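Local structure of TPR repeat-containing protein (Cytophaga hutchinsonii, 3U4T) at residues A188-D192 and T193-L197; A151-N155 and K156-K160; A228-Y231 and T232-D236. The protein is of unknown function but, as a tetratricopeptide-repeat protein, probably serves as a scaffold for protein-protein interactions. The protein carries 1 engineered substitution. All coordinates share one frame; numbering follows the deposited sequence.

Contact 1 of 3, residues A188-D192 and T193-L197; sequences AQDPD and TKQGL
The carboxylate of D190 faces the backbone amides of K194 to L197 in the loop joining helix 176-189 to helix 199-209, where a type I beta turn from D190 to T193 starts the change of direction. The loop is a worked example of one acidic side chain organising a run of chain that lacks regular structure. Among the backbone bonds, T193 N closes the turn on D190 O at 2.8 Å.

Beyond the turn the side chain takes over. Because CG of D190 stands anti to the backbone N (chi1 -179°), the carboxylate is carried across to the next four amides. Q195 N straddles it, bonding D190 OD2 at 3.1 Å from the syn side, 30° out of the carboxylate plane, and D190 OD1 weakly. The bonds of the other three are weak too: K194 N reaches D190 OD1 at 2.8 Å but at a bent N-H...O angle of 117°, G196 N is similarly bent toward OD2, and L197 N is long at 3.4 Å from D190 OD2. Together these amides surround a buried carboxylate, limit its rotation and would probably stabilise its negative charge. T193 and G196 both adopt positive phi, consistent with the chain curling round the carboxylate.

Water supplies a further tie, linking P191 O to T193 OG1, while T193 itself packs against helix 217-233. Apolar packing closes the other end: the L197 CD1 methyl rests 3.7 Å from D190 CB and 3.9 Å from Q189 CB.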
# COMPACT_ATOMS: atom_id res chain seq x y z
N ALA A 188 -21.77 0.38 1.80
CA ALA A 188 -21.78 1.52 2.71
C ALA A 188 -22.92 2.48 2.35
O ALA A 188 -23.47 3.16 3.23
CB ALA A 188 -20.44 2.24 2.64
N GLN A 189 -23.26 2.54 1.07
CA GLN A 189 -24.33 3.41 0.59
C GLN A 189 -25.70 2.77 0.81
O GLN A 189 -26.72 3.44 0.78
CB GLN A 189 -24.17 3.69 -0.90
CG GLN A 189 -22.91 4.44 -1.27
CD GLN A 189 -22.80 4.65 -2.77
OE1 GLN A 189 -23.71 5.18 -3.40
NE2 GLN A 189 -21.68 4.24 -3.35
N ASP A 190 -25.70 1.46 1.04
CA ASP A 190 -26.94 0.73 1.26
C ASP A 190 -26.83 -0.05 2.59
O ASP A 190 -26.93 -1.27 2.62
CB ASP A 190 -27.14 -0.21 0.06
CG ASP A 190 -28.41 -1.02 0.15
OD1 ASP A 190 -29.36 -0.57 0.82
OD2 ASP A 190 -28.44 -2.10 -0.47
N PRO A 191 -26.66 0.68 3.72
CA PRO A 191 -26.52 0.14 5.08
C PRO A 191 -27.49 -0.95 5.50
O PRO A 191 -27.10 -1.91 6.16
CB PRO A 191 -26.62 1.38 5.96
CG PRO A 191 -27.51 2.27 5.17
CD PRO A 191 -26.94 2.13 3.79
N ASP A 192 -28.76 -0.81 5.12
CA ASP A 192 -29.74 -1.82 5.48
C ASP A 192 -30.01 -2.79 4.34
O ASP A 192 -30.98 -3.53 4.36
CB ASP A 192 -31.03 -1.17 5.97
CG ASP A 192 -30.88 -0.55 7.35
OD1 ASP A 192 -30.30 -1.21 8.24
OD2 ASP A 192 -31.35 0.59 7.54
N THR A 193 -29.13 -2.76 3.34
CA THR A 193 -29.25 -3.66 2.20
C THR A 193 -30.62 -3.66 1.55
O THR A 193 -31.07 -4.67 1.01
CB THR A 193 -28.93 -5.08 2.65
OG1 THR A 193 -27.76 -5.06 3.47
CG2 THR A 193 -28.69 -5.97 1.44
N LYS A 194 -31.29 -2.52 1.58
CA LYS A 194 -32.61 -2.41 0.99
C LYS A 194 -32.59 -2.52 -0.54
O LYS A 194 -33.59 -2.91 -1.15
CB LYS A 194 -33.26 -1.09 1.40
CG LYS A 194 -33.42 -0.90 2.91
CD LYS A 194 -34.20 0.37 3.22
CE LYS A 194 -35.57 0.37 2.54
NZ LYS A 194 -36.35 1.62 2.76
N GLN A 195 -31.45 -2.20 -1.16
CA GLN A 195 -31.34 -2.23 -2.62
C GLN A 195 -30.34 -3.22 -3.21
O GLN A 195 -30.32 -3.41 -4.42
CB GLN A 195 -31.00 -0.85 -3.16
CG GLN A 195 -31.86 0.28 -2.64
CD GLN A 195 -31.71 1.52 -3.48
OE1 GLN A 195 -30.61 1.86 -3.92
NE2 GLN A 195 -32.82 2.23 -3.70
N GLY A 196 -29.50 -3.82 -2.37
CA GLY A 196 -28.50 -4.76 -2.86
C GLY A 196 -27.45 -4.11 -3.74
O GLY A 196 -26.91 -4.74 -4.65
N LEU A 197 -27.14 -2.84 -3.47
CA LEU A 197 -26.15 -2.11 -4.25
C LEU A 197 -24.83 -2.82 -4.40
O LEU A 197 -24.17 -2.70 -5.42
CB LEU A 197 -25.89 -0.73 -3.63
CG LEU A 197 -27.01 0.30 -3.75
CD1 LEU A 197 -26.58 1.62 -3.13
CD2 LEU A 197 -27.35 0.48 -5.23
O HOH W 1 -26.74 -5.10 6.13

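Contact 2 of 3, residues A151-N155 and K156-K160; sequences AYYYN and KEYVK
A Schellman motif ends helix 142-154 at the turn between the two helices of a tetratricopeptide repeat, with Y152 and Y153 offering the carbonyls and K156 and E157 the amides. E157 N bonds Y152 O at 2.8 Å, and K156 N bonds Y153 O at the same 2.8 Å; the positive phi of K156, the C-prime residue, makes this reversal possible. E157 then occupies the N-cap position of helix 158-171, so one helix stops and the next starts within a few residues.

Side chains reinforce the turn on two flanks. On the first, the carboxylate of E157 is held at both oxygens. N155 ND2 donates to E157 OE2 at 2.8 Å; OE2 lies in the amide plane of N155 but is met on its anti side, whereas K160 NZ forms a salt bridge with E157 OE1 at 3.2 Å from the syn side, both donors tilted out of the carboxylate plane. OE2 also sits at the edge of the Y152 ring, near its plane. In a CH-pi contact K160 lays CB over one face of that ring, 3.9 Å from its centroid and almost on the normal, and the bend at chi3 brings CE to the CE1-CZ side. The Y152 hydroxyl is bonded to E132, which would tether the far end of the ring.

On the second flank two tyrosines form an offset edge-to-face pair, the edge of Y158 directed at the face of Y153 with the planes 67° apart. Y153 reaches this position with CG anti to the backbone N (chi1 176°), and its ring also meets W181 of helix 176-189 edge-to-face. At the surface, a water bonded to Y154 O accepts from K156 NZ at 2.7 Å.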
# COMPACT_ATOMS: atom_id res chain seq x y z
N ALA A 151 -9.00 5.97 1.35
CA ALA A 151 -9.03 7.15 2.20
C ALA A 151 -10.44 7.73 2.18
O ALA A 151 -10.98 8.05 3.23
CB ALA A 151 -8.03 8.19 1.72
N TYR A 152 -11.02 7.84 0.99
CA TYR A 152 -12.38 8.35 0.84
C TYR A 152 -13.37 7.49 1.65
O TYR A 152 -14.19 8.00 2.40
CB TYR A 152 -12.81 8.35 -0.63
CG TYR A 152 -12.20 9.44 -1.48
CD1 TYR A 152 -12.09 10.75 -1.01
CD2 TYR A 152 -11.79 9.17 -2.79
CE1 TYR A 152 -11.59 11.77 -1.81
CE2 TYR A 152 -11.29 10.19 -3.61
CZ TYR A 152 -11.19 11.48 -3.12
OH TYR A 152 -10.70 12.48 -3.92
N TYR A 153 -13.27 6.18 1.47
CA TYR A 153 -14.15 5.23 2.15
C TYR A 153 -14.17 5.43 3.66
O TYR A 153 -15.23 5.55 4.27
CB TYR A 153 -13.71 3.79 1.86
CG TYR A 153 -14.50 2.73 2.60
CD1 TYR A 153 -15.68 2.21 2.07
CD2 TYR A 153 -14.04 2.23 3.82
CE1 TYR A 153 -16.38 1.20 2.72
CE2 TYR A 153 -14.74 1.22 4.49
CZ TYR A 153 -15.92 0.71 3.94
OH TYR A 153 -16.61 -0.29 4.59
N TYR A 154 -12.99 5.45 4.26
CA TYR A 154 -12.91 5.60 5.69
C TYR A 154 -13.26 7.02 6.10
O TYR A 154 -13.50 7.29 7.27
CB TYR A 154 -11.53 5.18 6.18
CG TYR A 154 -11.36 3.69 6.16
CD1 TYR A 154 -12.17 2.87 6.94
CD2 TYR A 154 -10.40 3.09 5.36
CE1 TYR A 154 -12.02 1.48 6.91
CE2 TYR A 154 -10.24 1.70 5.33
CZ TYR A 154 -11.05 0.91 6.11
OH TYR A 154 -10.88 -0.47 6.07
N ASN A 155 -13.32 7.92 5.12
CA ASN A 155 -13.71 9.30 5.41
C ASN A 155 -15.20 9.41 5.14
O ASN A 155 -15.78 10.50 5.10
CB ASN A 155 -12.94 10.30 4.55
CG ASN A 155 -13.00 11.71 5.12
OD1 ASN A 155 -12.82 11.91 6.32
ND2 ASN A 155 -13.25 12.69 4.26
N LYS A 156 -15.80 8.24 4.94
CA LYS A 156 -17.22 8.12 4.70
C LYS A 156 -17.72 8.79 3.43
O LYS A 156 -18.90 9.13 3.33
CB LYS A 156 -18.00 8.62 5.91
CG LYS A 156 -17.72 7.86 7.21
CD LYS A 156 -18.53 8.41 8.37
CE LYS A 156 -18.24 7.68 9.68
NZ LYS A 156 -16.84 7.88 10.16
N GLU A 157 -16.83 9.00 2.46
CA GLU A 157 -17.24 9.59 1.18
C GLU A 157 -17.29 8.40 0.24
O GLU A 157 -16.46 8.26 -0.67
CB GLU A 157 -16.21 10.61 0.69
CG GLU A 157 -15.96 11.75 1.65
CD GLU A 157 -15.07 12.83 1.06
OE1 GLU A 157 -15.52 13.56 0.16
OE2 GLU A 157 -13.90 12.95 1.50
N TYR A 158 -18.27 7.52 0.47
CA TYR A 158 -18.42 6.31 -0.31
C TYR A 158 -18.62 6.56 -1.78
O TYR A 158 -18.09 5.82 -2.61
CB TYR A 158 -19.57 5.48 0.26
CG TYR A 158 -19.42 5.30 1.75
CD1 TYR A 158 -18.25 4.75 2.28
CD2 TYR A 158 -20.39 5.76 2.63
CE1 TYR A 158 -18.05 4.66 3.65
CE2 TYR A 158 -20.20 5.67 4.02
CZ TYR A 158 -19.02 5.13 4.52
OH TYR A 158 -18.78 5.07 5.88
N VAL A 159 -19.37 7.59 -2.12
CA VAL A 159 -19.58 7.88 -3.53
C VAL A 159 -18.22 8.09 -4.19
O VAL A 159 -17.95 7.48 -5.23
CB VAL A 159 -20.51 9.11 -3.73
CG1 VAL A 159 -20.50 9.54 -5.19
CG2 VAL A 159 -21.93 8.76 -3.32
N LYS A 160 -17.36 8.92 -3.60
CA LYS A 160 -16.04 9.19 -4.17
C LYS A 160 -15.10 7.99 -4.09
O LYS A 160 -14.21 7.84 -4.93
CB LYS A 160 -15.41 10.41 -3.51
CG LYS A 160 -16.12 11.71 -3.85
CD LYS A 160 -15.70 12.85 -2.95
CE LYS A 160 -14.43 13.52 -3.40
NZ LYS A 160 -14.14 14.71 -2.54
O HOH W 2 -14.48 8.86 9.34

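Contact 3 of 3, residues A228-Y231 and T232-D236; sequences AYYY and TINRD
T232 OG1 donates to A228 O at 2.7 Å, and N234 ND2 reaches Y230 O at an equal 2.7 Å. Each carbonyl also accepts a backbone amide, A228 O from T232 N and Y230 O from N234 N, the two donors arriving from opposite faces of the carbonyl plane; two bonds thus grip each oxygen. D236 N bonds Y231 O at 2.7 Å, and R235 N bonds T232 O at 2.9 Å. Together these last two bonds, D236 N to Y231 O and R235 N to T232 O, form the Schellman motif that ends helix 217-233, with R235 at C-prime in positive phi. D236 is the N-cap of helix 237-250, its OD1 bonded to K239 N.

N234 ND2 lies over one face of the Y230 ring, above its centre and 3.2 Å from CZ, the amide tilted 39° to the ring. CG of Y230 is anti to the backbone N (chi1 171°), which swings the ring beneath the amide and against T193. Replacing Y230 by an alanine would probably strip the N234 amide of the ring beneath it and open a gap beside T193. Farther out, Y231 CD1 packs on D236 CB at 3.8 Å.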
# COMPACT_ATOMS: atom_id res chain seq x y z
N ALA A 228 -25.44 -14.44 1.16
CA ALA A 228 -26.29 -15.24 2.06
C ALA A 228 -27.25 -14.37 2.87
O ALA A 228 -28.41 -14.76 3.07
CB ALA A 228 -25.44 -16.10 2.98
N TYR A 229 -26.79 -13.22 3.33
CA TYR A 229 -27.64 -12.31 4.09
C TYR A 229 -28.62 -11.63 3.15
O TYR A 229 -29.79 -11.47 3.46
CB TYR A 229 -26.81 -11.25 4.83
CG TYR A 229 -26.01 -11.80 6.01
CD1 TYR A 229 -26.62 -12.59 6.99
CD2 TYR A 229 -24.66 -11.50 6.15
CE1 TYR A 229 -25.89 -13.07 8.09
CE2 TYR A 229 -23.92 -11.97 7.25
CZ TYR A 229 -24.54 -12.75 8.21
OH TYR A 229 -23.83 -13.19 9.30
N TYR A 230 -28.14 -11.21 1.99
CA TYR A 230 -29.00 -10.56 1.02
C TYR A 230 -30.20 -11.46 0.75
O TYR A 230 -31.35 -11.01 0.72
CB TYR A 230 -28.27 -10.34 -0.29
CG TYR A 230 -29.19 -9.86 -1.39
CD1 TYR A 230 -29.53 -8.52 -1.51
CD2 TYR A 230 -29.76 -10.77 -2.29
CE1 TYR A 230 -30.42 -8.08 -2.48
CE2 TYR A 230 -30.65 -10.35 -3.26
CZ TYR A 230 -30.98 -9.00 -3.36
OH TYR A 230 -31.83 -8.59 -4.35
N TYR A 231 -29.91 -12.75 0.54
CA TYR A 231 -30.95 -13.71 0.23
C TYR A 231 -31.82 -14.12 1.39
O TYR A 231 -32.95 -14.53 1.19
CB TYR A 231 -30.35 -14.94 -0.46
CG TYR A 231 -30.05 -14.70 -1.92
CD1 TYR A 231 -31.02 -14.16 -2.78
CD2 TYR A 231 -28.80 -15.02 -2.45
CE1 TYR A 231 -30.75 -13.94 -4.13
CE2 TYR A 231 -28.52 -14.82 -3.80
CZ TYR A 231 -29.50 -14.28 -4.64
OH TYR A 231 -29.20 -14.08 -5.97
N THR A 232 -31.29 -14.03 2.61
CA THR A 232 -32.09 -14.35 3.78
C THR A 232 -33.10 -13.22 3.92
O THR A 232 -34.28 -13.44 4.18
CB THR A 232 -31.22 -14.43 5.02
OG1 THR A 232 -30.26 -15.48 4.85
CG2 THR A 232 -32.07 -14.71 6.25
N ILE A 233 -32.63 -11.99 3.73
CA ILE A 233 -33.51 -10.84 3.80
C ILE A 233 -34.62 -11.02 2.77
O ILE A 233 -35.79 -10.80 3.07
CB ILE A 233 -32.75 -9.55 3.46
CG1 ILE A 233 -31.73 -9.25 4.56
CG2 ILE A 233 -33.74 -8.39 3.29
CD1 ILE A 233 -30.70 -8.19 4.19
N ASN A 234 -34.23 -11.43 1.57
CA ASN A 234 -35.19 -11.63 0.49
C ASN A 234 -35.92 -12.97 0.56
O ASN A 234 -36.60 -13.37 -0.38
CB ASN A 234 -34.49 -11.44 -0.85
CG ASN A 234 -34.20 -9.98 -1.14
OD1 ASN A 234 -35.08 -9.24 -1.58
ND2 ASN A 234 -32.98 -9.55 -0.86
N ARG A 235 -35.76 -13.65 1.69
CA ARG A 235 -36.42 -14.92 1.95
C ARG A 235 -36.15 -16.05 0.95
O ARG A 235 -37.01 -16.91 0.73
CB ARG A 235 -37.93 -14.69 2.08
CG ARG A 235 -38.32 -13.87 3.31
CD ARG A 235 -39.81 -13.56 3.33
NE ARG A 235 -40.24 -13.03 4.62
CZ ARG A 235 -41.49 -12.72 4.92
NH1 ARG A 235 -42.45 -12.87 4.02
NH2 ARG A 235 -41.79 -12.25 6.13
N ASP A 236 -34.96 -16.07 0.36
CA ASP A 236 -34.61 -17.13 -0.59
C ASP A 236 -33.69 -18.15 0.09
O ASP A 236 -32.47 -18.13 -0.09
CB ASP A 236 -33.88 -16.54 -1.80
CG ASP A 236 -33.80 -17.53 -2.95
OD1 ASP A 236 -33.62 -18.74 -2.69
OD2 ASP A 236 -33.91 -17.08 -4.12

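Overall arrangement
Along the chain the order is contact 2, contact 1, contact 3, and all three lie where one helix gives way to the next. Contact 1 is in the middle, its centre about 15 Å from that of contact 2 and about 13 Å from that of contact 3, whereas the outer two are about 27 Å apart between centres and do not touch. A188 CB meets Y158 CG at 3.4 Å, joining helix 176-189 to helix 158-171, and G196 CA lies 3.9 Å from Y230 CE1, joining the loop to helix 217-233. The inter-helix turns therefore pack successively along this part of the array, consistent with the stacked helices of tetratricopeptide-repeat proteins.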